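Local atomic coordinates of beta-galacturonidase (Eisenbergiella tayi, PDB entry 6NCW), a protein that hydrolyses beta-galacturonides as a family 2 glycoside hydrolase of a human gut bacterium. Residues 152-166 / 244-256. Numbering follows the deposited sequence.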
# COMPACT_ATOMS: atom_id res chain seq x y z
N LEU A 152 48.14 -23.24 10.81
CA LEU A 152 47.29 -24.08 9.97
C LEU A 152 46.42 -23.20 9.08
O LEU A 152 45.54 -22.48 9.57
CB LEU A 152 46.45 -25.00 10.85
CG LEU A 152 47.34 -25.94 11.67
CD1 LEU A 152 46.55 -26.89 12.56
CD2 LEU A 152 48.24 -26.73 10.73
N SER A 153 46.66 -23.25 7.77
CA SER A 153 45.94 -22.42 6.81
C SER A 153 44.52 -22.95 6.52
O SER A 153 43.58 -22.16 6.41
CB SER A 153 46.76 -22.32 5.53
OG SER A 153 45.96 -21.88 4.45
N TRP A 154 44.35 -24.27 6.40
CA TRP A 154 43.03 -24.89 6.26
C TRP A 154 43.16 -26.39 6.50
O TRP A 154 44.26 -26.94 6.49
CB TRP A 154 42.39 -24.62 4.88
CG TRP A 154 43.26 -24.92 3.64
CD1 TRP A 154 43.94 -24.01 2.89
CD2 TRP A 154 43.49 -26.21 3.03
NE1 TRP A 154 44.60 -24.64 1.86
CE2 TRP A 154 44.33 -25.98 1.91
CE3 TRP A 154 43.09 -27.52 3.32
CZ2 TRP A 154 44.77 -27.03 1.08
CZ3 TRP A 154 43.52 -28.55 2.48
CH2 TRP A 154 44.36 -28.30 1.38
N ILE A 155 42.01 -27.03 6.74
CA ILE A 155 41.87 -28.48 6.80
C ILE A 155 40.64 -28.88 5.99
O ILE A 155 39.58 -28.25 6.11
CB ILE A 155 41.77 -28.97 8.26
CG1 ILE A 155 41.49 -30.48 8.32
CG2 ILE A 155 40.70 -28.20 9.02
CD1 ILE A 155 41.71 -31.06 9.71
N HIS A 156 40.78 -29.91 5.14
CA HIS A 156 39.69 -30.44 4.32
C HIS A 156 39.48 -31.90 4.66
O HIS A 156 40.40 -32.72 4.53
CB HIS A 156 40.00 -30.32 2.82
CG HIS A 156 40.04 -28.92 2.33
ND1 HIS A 156 40.48 -28.59 1.06
CD2 HIS A 156 39.70 -27.75 2.92
CE1 HIS A 156 40.41 -27.28 0.90
NE2 HIS A 156 39.94 -26.75 2.01
N PHE A 157 38.26 -32.24 5.07
CA PHE A 157 37.88 -33.60 5.40
C PHE A 157 36.92 -34.11 4.35
O PHE A 157 36.00 -33.39 3.95
CB PHE A 157 37.22 -33.67 6.78
CG PHE A 157 36.71 -35.04 7.13
CD1 PHE A 157 37.58 -36.02 7.60
CD2 PHE A 157 35.36 -35.35 6.96
CE1 PHE A 157 37.12 -37.28 7.90
CE2 PHE A 157 34.89 -36.61 7.27
CZ PHE A 157 35.76 -37.58 7.74
N THR A 158 37.12 -35.35 3.91
CA THR A 158 36.30 -36.00 2.90
C THR A 158 35.75 -37.31 3.45
O THR A 158 36.55 -38.21 3.77
CB THR A 158 37.10 -36.27 1.62
OG1 THR A 158 37.88 -35.12 1.28
CG2 THR A 158 36.17 -36.65 0.47
N PRO A 159 34.44 -37.47 3.57
CA PRO A 159 33.88 -38.78 3.93
C PRO A 159 33.72 -39.67 2.71
O PRO A 159 33.54 -39.20 1.58
CB PRO A 159 32.51 -38.43 4.53
CG PRO A 159 32.11 -37.18 3.75
CD PRO A 159 33.39 -36.43 3.44
N PHE A 160 33.81 -40.99 2.96
CA PHE A 160 33.62 -42.03 1.96
C PHE A 160 32.69 -43.10 2.53
O PHE A 160 32.90 -43.57 3.65
CB PHE A 160 34.95 -42.68 1.54
CG PHE A 160 35.93 -41.73 0.92
CD1 PHE A 160 35.80 -41.36 -0.41
CD2 PHE A 160 36.97 -41.22 1.65
CE1 PHE A 160 36.70 -40.49 -1.00
CE2 PHE A 160 37.88 -40.35 1.07
CZ PHE A 160 37.74 -39.99 -0.26
N LEU A 161 31.66 -43.47 1.77
CA LEU A 161 30.78 -44.56 2.14
C LEU A 161 31.27 -45.82 1.43
O LEU A 161 31.17 -45.94 0.21
CB LEU A 161 29.33 -44.26 1.78
CG LEU A 161 28.32 -45.31 2.25
CD1 LEU A 161 28.32 -45.47 3.76
CD2 LEU A 161 26.93 -44.97 1.76
N ARG A 162 31.83 -46.75 2.21
CA ARG A 162 32.26 -48.04 1.69
C ARG A 162 31.23 -49.11 2.02
O ARG A 162 30.29 -48.89 2.80
CB ARG A 162 33.63 -48.42 2.27
CG ARG A 162 34.74 -47.45 1.95
CD ARG A 162 34.70 -47.01 0.49
NE ARG A 162 35.89 -46.25 0.11
CZ ARG A 162 35.94 -45.39 -0.92
NH1 ARG A 162 34.85 -45.15 -1.66
NH2 ARG A 162 37.07 -44.76 -1.19
N LYS A 163 31.41 -50.29 1.42
CA LYS A 163 30.50 -51.41 1.68
C LYS A 163 30.35 -51.68 3.17
O LYS A 163 29.27 -52.07 3.62
CB LYS A 163 30.98 -52.67 0.95
CG LYS A 163 30.09 -53.08 -0.23
CD LYS A 163 30.69 -54.24 -1.04
CE LYS A 163 29.79 -54.61 -2.22
NZ LYS A 163 30.33 -55.74 -3.04
N ASP A 164 31.39 -51.45 3.96
CA ASP A 164 31.35 -51.76 5.38
C ASP A 164 31.13 -50.53 6.26
O ASP A 164 31.21 -50.64 7.49
CB ASP A 164 32.63 -52.49 5.79
CG ASP A 164 33.89 -51.78 5.32
OD1 ASP A 164 34.74 -51.43 6.18
OD2 ASP A 164 34.02 -51.56 4.09
N GLY A 165 30.85 -49.36 5.68
CA GLY A 165 30.57 -48.22 6.53
C GLY A 165 31.43 -47.03 6.16
O GLY A 165 32.04 -46.98 5.09
N TRP A 166 31.49 -46.08 7.09
CA TRP A 166 32.07 -44.77 6.80
C TRP A 166 33.58 -44.78 6.99
O TRP A 166 34.09 -45.23 8.02
CB TRP A 166 31.44 -43.70 7.70
CG TRP A 166 30.03 -43.35 7.30
CD1 TRP A 166 28.88 -43.70 7.94
CD2 TRP A 166 29.63 -42.60 6.14
NE1 TRP A 166 27.78 -43.20 7.26
CE2 TRP A 166 28.22 -42.52 6.15
CE3 TRP A 166 30.32 -41.98 5.10
CZ2 TRP A 166 27.49 -41.85 5.17
CZ3 TRP A 166 29.59 -41.32 4.11
CH2 TRP A 166 28.19 -41.26 4.16
N ALA A 244 50.88 -25.63 19.76
CA ALA A 244 51.36 -24.32 19.33
C ALA A 244 50.35 -23.59 18.39
O ALA A 244 50.30 -22.36 18.37
CB ALA A 244 52.72 -24.46 18.67
N ASP A 245 49.56 -24.34 17.62
CA ASP A 245 48.50 -23.73 16.81
C ASP A 245 47.41 -24.77 16.56
O ASP A 245 47.67 -25.97 16.59
CB ASP A 245 49.03 -23.18 15.48
CG ASP A 245 47.97 -22.42 14.68
OD1 ASP A 245 47.30 -21.54 15.27
OD2 ASP A 245 47.79 -22.71 13.47
N ASP A 246 46.19 -24.29 16.29
CA ASP A 246 45.10 -25.18 15.94
C ASP A 246 44.24 -24.60 14.83
O ASP A 246 44.35 -23.43 14.45
CB ASP A 246 44.22 -25.53 17.16
CG ASP A 246 43.47 -24.34 17.74
OD1 ASP A 246 43.71 -23.15 17.37
OD2 ASP A 246 42.60 -24.59 18.61
N ILE A 247 43.39 -25.47 14.29
CA ILE A 247 42.23 -25.09 13.49
C ILE A 247 41.12 -26.08 13.81
O ILE A 247 41.38 -27.27 13.99
CB ILE A 247 42.55 -25.06 11.97
CG1 ILE A 247 41.43 -24.38 11.20
CG2 ILE A 247 42.78 -26.47 11.44
CD1 ILE A 247 41.84 -23.90 9.84
N ILE A 248 39.90 -25.57 13.96
CA ILE A 248 38.73 -26.39 14.23
C ILE A 248 37.69 -26.10 13.15
O ILE A 248 37.42 -24.94 12.84
CB ILE A 248 38.16 -26.10 15.63
CG1 ILE A 248 39.26 -26.20 16.70
CG2 ILE A 248 37.06 -27.07 15.96
CD1 ILE A 248 38.83 -25.74 18.09
N ASP A 249 37.11 -27.16 12.58
CA ASP A 249 36.06 -27.03 11.59
C ASP A 249 34.92 -27.98 11.93
O ASP A 249 34.95 -28.61 12.99
CB ASP A 249 36.61 -27.29 10.18
CG ASP A 249 35.98 -26.37 9.12
OD1 ASP A 249 34.72 -26.24 9.09
OD2 ASP A 249 36.73 -25.77 8.32
N ARG A 250 33.90 -28.09 11.07
CA ARG A 250 32.81 -29.03 11.29
C ARG A 250 32.56 -29.86 10.04
O ARG A 250 32.63 -29.34 8.92
CB ARG A 250 31.51 -28.34 11.67
CG ARG A 250 31.35 -28.11 13.14
CD ARG A 250 29.91 -27.86 13.51
NE ARG A 250 29.30 -26.91 12.58
CZ ARG A 250 28.23 -26.17 12.86
NH1 ARG A 250 27.65 -26.25 14.05
NH2 ARG A 250 27.75 -25.35 11.94
N VAL A 251 32.23 -31.13 10.24
CA VAL A 251 32.02 -32.06 9.14
C VAL A 251 30.72 -32.81 9.38
O VAL A 251 30.18 -32.84 10.49
CB VAL A 251 33.19 -33.07 8.96
CG1 VAL A 251 34.52 -32.33 8.80
CG2 VAL A 251 33.25 -34.03 10.12
N GLY A 252 30.20 -33.36 8.29
CA GLY A 252 29.12 -34.33 8.37
C GLY A 252 29.43 -35.47 7.41
O GLY A 252 30.09 -35.27 6.38
N PHE A 253 29.01 -36.67 7.78
CA PHE A 253 29.28 -37.88 7.01
C PHE A 253 28.09 -38.11 6.07
O PHE A 253 27.07 -38.67 6.48
CB PHE A 253 29.51 -39.08 7.93
CG PHE A 253 30.88 -39.09 8.59
CD1 PHE A 253 31.92 -39.86 8.07
CD2 PHE A 253 31.13 -38.34 9.74
CE1 PHE A 253 33.18 -39.88 8.68
CE2 PHE A 253 32.38 -38.35 10.35
CZ PHE A 253 33.41 -39.11 9.81
N ARG A 254 28.21 -37.66 4.83
CA ARG A 254 27.20 -37.95 3.82
C ARG A 254 27.89 -38.13 2.47
O ARG A 254 28.95 -37.56 2.22
CB ARG A 254 26.14 -36.84 3.72
CG ARG A 254 26.70 -35.43 3.47
CD ARG A 254 26.62 -35.08 2.03
NE ARG A 254 27.29 -33.83 1.67
CZ ARG A 254 28.49 -33.76 1.12
NH1 ARG A 254 29.19 -34.87 0.89
NH2 ARG A 254 29.00 -32.58 0.79
N GLU A 255 27.27 -38.93 1.61
CA GLU A 255 27.75 -39.13 0.26
C GLU A 255 26.82 -38.43 -0.72
O GLU A 255 25.59 -38.54 -0.61
CB GLU A 255 27.84 -40.62 -0.08
CG GLU A 255 28.38 -40.90 -1.46
CD GLU A 255 28.36 -42.39 -1.82
OE1 GLU A 255 29.45 -43.01 -1.83
OE2 GLU A 255 27.26 -42.95 -2.07
N ILE A 256 27.39 -37.72 -1.69
CA ILE A 256 26.62 -37.14 -2.77
C ILE A 256 27.25 -37.63 -4.07
O ILE A 256 28.45 -37.45 -4.30
CB ILE A 256 26.58 -35.60 -2.71
CG1 ILE A 256 25.75 -35.06 -3.86
CG2 ILE A 256 27.97 -34.99 -2.76
CD1 ILE A 256 24.29 -35.30 -3.66
O HOH W 1 39.63 -25.12 6.80
O HOH W 2 31.77 -42.38 -0.99
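Phe253 sits between Phe157 and Trp166, and the three rings form an aromatic cluster. Phe157 turns its edge to the face of Phe253 in an offset edge-to-face pair, planes at 69°, with CZ of Phe157 3.5 Å from CZ of Phe253. Phe253 in turn presents its edge to the face of Trp166, and its CB lies over the six-membered ring of Trp166 in a CH-pi contact, 4.0 Å from the centroid. Leu161 CD1 covers the opposite face of that indole. Beside the cluster, Pro159 CB touches Phe253 CD1 at 3.9 Å.

Aliphatic groups continue the seam. Val251 CG1 packs against CB and CD2 of Phe157. Farther along, Ile247 CG2 meets Ile155 CG2 at 3.6 Å and also touches Leu152 CD1.

Polar links are few and spread along the seam. Leu152 N donates to Asp245 OD2 (2.7 Å, N-H...O 163°), while Asp245 OD1 pairs with Arg11. One water accepts from Leu161 N and donates to Glu255 OE1; Glu255 OE2 pairs with Arg257. Another accepts from Ile155 N and donates weakly to Asp249 OD2.

Strands 150-162 and 245-251 belong to different sheets; the axes of segments 152-162 and 245-251 approach to 7.2 Å at 26°. The one direct hydrogen bond across runs from a backbone N to a carboxylate and the rest is apolar and aromatic packing with water bridges, so mainly buried side chains hold together the two layers of this immunoglobulin-like beta-sandwich.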